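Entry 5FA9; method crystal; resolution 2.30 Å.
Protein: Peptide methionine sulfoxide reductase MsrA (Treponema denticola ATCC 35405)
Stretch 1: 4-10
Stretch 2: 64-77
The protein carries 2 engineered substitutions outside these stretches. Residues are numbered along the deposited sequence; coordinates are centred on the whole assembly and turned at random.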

# COMPACT_ATOMS: atom_id res chain seq x y z
N GLU B 4 -5.66 0.01 -1.33
CA GLU B 4 -5.99 0.63 -2.61
C GLU B 4 -7.41 0.32 -3.06
O GLU B 4 -7.91 -0.79 -2.88
CB GLU B 4 -4.98 0.21 -3.68
CG GLU B 4 -4.94 -1.28 -3.96
CD GLU B 4 -3.81 -1.66 -4.90
OE1 GLU B 4 -2.63 -1.53 -4.50
OE2 GLU B 4 -4.09 -2.08 -6.04
N ILE B 5 -8.06 1.32 -3.65
CA ILE B 5 -9.42 1.19 -4.14
C ILE B 5 -9.52 1.93 -5.48
O ILE B 5 -8.80 2.90 -5.72
CB ILE B 5 -10.45 1.74 -3.12
CG1 ILE B 5 -11.88 1.43 -3.56
CG2 ILE B 5 -10.24 3.23 -2.90
CD1 ILE B 5 -12.23 -0.04 -3.54
N TYR B 6 -10.41 1.47 -6.36
CA TYR B 6 -10.54 2.06 -7.68
C TYR B 6 -11.94 2.65 -7.88
O TYR B 6 -12.94 1.95 -7.76
CB TYR B 6 -10.25 1.02 -8.76
CG TYR B 6 -8.82 0.53 -8.75
CD1 TYR B 6 -8.39 -0.40 -7.81
CD2 TYR B 6 -7.89 0.98 -9.69
CE1 TYR B 6 -7.08 -0.86 -7.80
CE2 TYR B 6 -6.59 0.53 -9.68
CZ TYR B 6 -6.19 -0.39 -8.74
OH TYR B 6 -4.89 -0.84 -8.73
N LEU B 7 -11.99 3.95 -8.18
CA LEU B 7 -13.26 4.66 -8.27
C LEU B 7 -13.47 5.33 -9.63
O LEU B 7 -12.65 6.14 -10.07
CB LEU B 7 -13.35 5.71 -7.16
CG LEU B 7 -13.22 5.18 -5.73
CD1 LEU B 7 -13.26 6.33 -4.74
CD2 LEU B 7 -14.31 4.16 -5.43
N ALA B 8 -14.57 4.98 -10.29
CA ALA B 8 -14.95 5.61 -11.54
C ALA B 8 -16.14 6.54 -11.32
O ALA B 8 -17.24 6.08 -11.03
CB ALA B 8 -15.27 4.57 -12.60
N GLY B 9 -15.91 7.84 -11.45
CA GLY B 9 -16.96 8.82 -11.23
C GLY B 9 -16.97 9.93 -12.26
O GLY B 9 -17.02 11.11 -11.91
N GLY B 10 -16.94 9.56 -13.54
CA GLY B 10 -16.93 10.53 -14.62
C GLY B 10 -15.52 10.84 -15.09
O GLY B 10 -14.63 9.99 -15.01
N SER B 64 -10.44 6.06 6.39
CA SER B 64 -11.06 4.75 6.23
C SER B 64 -11.71 4.61 4.86
O SER B 64 -11.99 5.61 4.20
CB SER B 64 -12.10 4.51 7.33
OG SER B 64 -13.15 5.46 7.25
N LEU B 65 -11.94 3.37 4.45
CA LEU B 65 -12.68 3.09 3.22
C LEU B 65 -14.06 3.73 3.27
O LEU B 65 -14.59 4.17 2.25
CB LEU B 65 -12.79 1.58 3.00
CG LEU B 65 -13.55 1.12 1.75
CD1 LEU B 65 -12.91 1.68 0.49
CD2 LEU B 65 -13.62 -0.40 1.69
N GLN B 66 -14.63 3.77 4.47
CA GLN B 66 -15.95 4.36 4.67
C GLN B 66 -15.97 5.84 4.29
O GLN B 66 -16.89 6.30 3.61
CB GLN B 66 -16.39 4.20 6.13
CG GLN B 66 -16.90 2.80 6.49
CD GLN B 66 -15.87 1.72 6.27
OE1 GLN B 66 -14.71 1.86 6.66
NE2 GLN B 66 -16.28 0.63 5.63
N GLU B 67 -14.95 6.58 4.72
CA GLU B 67 -14.87 8.00 4.39
C GLU B 67 -14.61 8.21 2.90
O GLU B 67 -15.18 9.10 2.29
CB GLU B 67 -13.77 8.68 5.21
CG GLU B 67 -13.59 10.16 4.88
CD GLU B 67 -12.60 10.87 5.79
OE1 GLU B 67 -12.26 12.03 5.50
OE2 GLU B 67 -12.18 10.26 6.80
N LEU B 68 -13.74 7.37 2.33
CA LEU B 68 -13.43 7.46 0.91
C LEU B 68 -14.66 7.24 0.04
O LEU B 68 -14.86 7.93 -0.96
CB LEU B 68 -12.34 6.45 0.54
CG LEU B 68 -10.92 6.77 0.99
CD1 LEU B 68 -9.95 5.72 0.47
CD2 LEU B 68 -10.51 8.16 0.52
N LEU B 69 -15.49 6.27 0.43
CA LEU B 69 -16.72 6.00 -0.30
C LEU B 69 -17.74 7.11 -0.05
O LEU B 69 -18.58 7.40 -0.90
CB LEU B 69 -17.29 4.64 0.10
CG LEU B 69 -16.46 3.43 -0.35
CD1 LEU B 69 -17.14 2.13 0.06
CD2 LEU B 69 -16.22 3.47 -1.85
N ALA B 70 -17.65 7.73 1.13
CA ALA B 70 -18.50 8.86 1.45
C ALA B 70 -18.16 10.05 0.56
O ALA B 70 -19.05 10.72 0.04
CB ALA B 70 -18.36 9.24 2.92
N HIS B 71 -16.87 10.31 0.38
CA HIS B 71 -16.40 11.34 -0.53
C HIS B 71 -16.84 11.04 -1.96
O HIS B 71 -17.24 11.93 -2.70
CB HIS B 71 -14.88 11.48 -0.48
CG HIS B 71 -14.37 12.19 0.74
ND1 HIS B 71 -14.55 13.54 0.94
CD2 HIS B 71 -13.69 11.74 1.82
CE1 HIS B 71 -14.00 13.89 2.09
NE2 HIS B 71 -13.47 12.81 2.65
N TYR B 72 -16.73 9.77 -2.33
CA TYR B 72 -17.07 9.32 -3.68
C TYR B 72 -18.53 9.60 -4.03
O TYR B 72 -18.82 10.18 -5.08
CB TYR B 72 -16.77 7.83 -3.84
CG TYR B 72 -17.26 7.23 -5.14
CD1 TYR B 72 -16.65 7.56 -6.34
CD2 TYR B 72 -18.32 6.34 -5.15
CE1 TYR B 72 -17.10 7.01 -7.53
CE2 TYR B 72 -18.77 5.79 -6.34
CZ TYR B 72 -18.15 6.13 -7.52
OH TYR B 72 -18.60 5.58 -8.71
N PHE B 73 -19.43 9.21 -3.14
CA PHE B 73 -20.86 9.43 -3.35
C PHE B 73 -21.22 10.91 -3.27
O PHE B 73 -22.25 11.33 -3.80
CB PHE B 73 -21.68 8.63 -2.34
CG PHE B 73 -21.95 7.21 -2.76
CD1 PHE B 73 -21.07 6.19 -2.42
CD2 PHE B 73 -23.07 6.89 -3.50
CE1 PHE B 73 -21.31 4.89 -2.80
CE2 PHE B 73 -23.32 5.58 -3.89
CZ PHE B 73 -22.44 4.58 -3.54
N ARG B 74 -20.37 11.69 -2.62
CA ARG B 74 -20.60 13.12 -2.47
C ARG B 74 -20.42 13.85 -3.80
O ARG B 74 -21.11 14.84 -4.07
CB ARG B 74 -19.65 13.70 -1.42
CG ARG B 74 -19.66 15.22 -1.34
CD ARG B 74 -18.42 15.73 -0.62
NE ARG B 74 -18.57 17.12 -0.19
CZ ARG B 74 -17.65 17.78 0.50
NH1 ARG B 74 -16.52 17.18 0.86
NH2 ARG B 74 -17.86 19.04 0.85
N ILE B 75 -19.50 13.36 -4.63
CA ILE B 75 -19.14 14.06 -5.86
C ILE B 75 -19.76 13.44 -7.12
O ILE B 75 -19.43 13.84 -8.23
CB ILE B 75 -17.61 14.11 -6.04
CG1 ILE B 75 -17.05 12.70 -6.20
CG2 ILE B 75 -16.96 14.82 -4.86
CD1 ILE B 75 -15.56 12.67 -6.47
N ILE B 76 -20.64 12.46 -6.94
CA ILE B 76 -21.28 11.83 -8.09
C ILE B 76 -22.80 11.76 -7.95
O ILE B 76 -23.34 11.95 -6.86
CB ILE B 76 -20.77 10.40 -8.33
CG1 ILE B 76 -21.24 9.47 -7.22
CG2 ILE B 76 -19.25 10.38 -8.47
CD1 ILE B 76 -21.14 8.00 -7.56
N ASP B 77 -23.47 11.49 -9.06
CA ASP B 77 -24.88 11.14 -9.05
C ASP B 77 -25.01 9.63 -9.21
O ASP B 77 -24.88 9.11 -10.32
CB ASP B 77 -25.64 11.87 -10.16
CG ASP B 77 -27.14 11.60 -10.13
OD1 ASP B 77 -27.63 11.10 -9.10
OD2 ASP B 77 -27.82 11.89 -11.13

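A helix lying almost parallel to a β-strand usually meets it through side chains of alternate strand residues, and this reductase offers a compact example. Strand 4-8 and helix 65-74 run in the same direction, their axes 8° apart and 10.2 Å at closest approach, a spacing that side chains fill. Ser64 caps the helix, its OG accepting a weak hydrogen bond from Glu67 N (3.3 Å). Leu65 leaves its backbone sideways, yet its CD1 comes within 4.2 Å of Ile5 CG1. One turn later Leu68 points toward the strand and sets CD1 4.2 Å from Ile5 CG2, so Ile5 touches both leucines. Leu69 then passes the contact along the strand, with its CD2 4.1 Å from Leu7 CD2. These pairings are purely apolar, gaining from close packing and the exclusion of water.

Tyr72 combines both kinds of chemistry. Leu7 CD2 lies over one face of its ring, while at the ring edge Tyr72 OH donates a hydrogen bond to Ala8 O (2.7 Å), satisfying a backbone carbonyl within a buried contact. Beyond the helix, Ile76 CG2 approaches Gly9 CA to 3.9 Å. Here the backbones draw closest, and glycine suits the site: an ideal CB would clash with Ile76 CG2 at 2.9 Å.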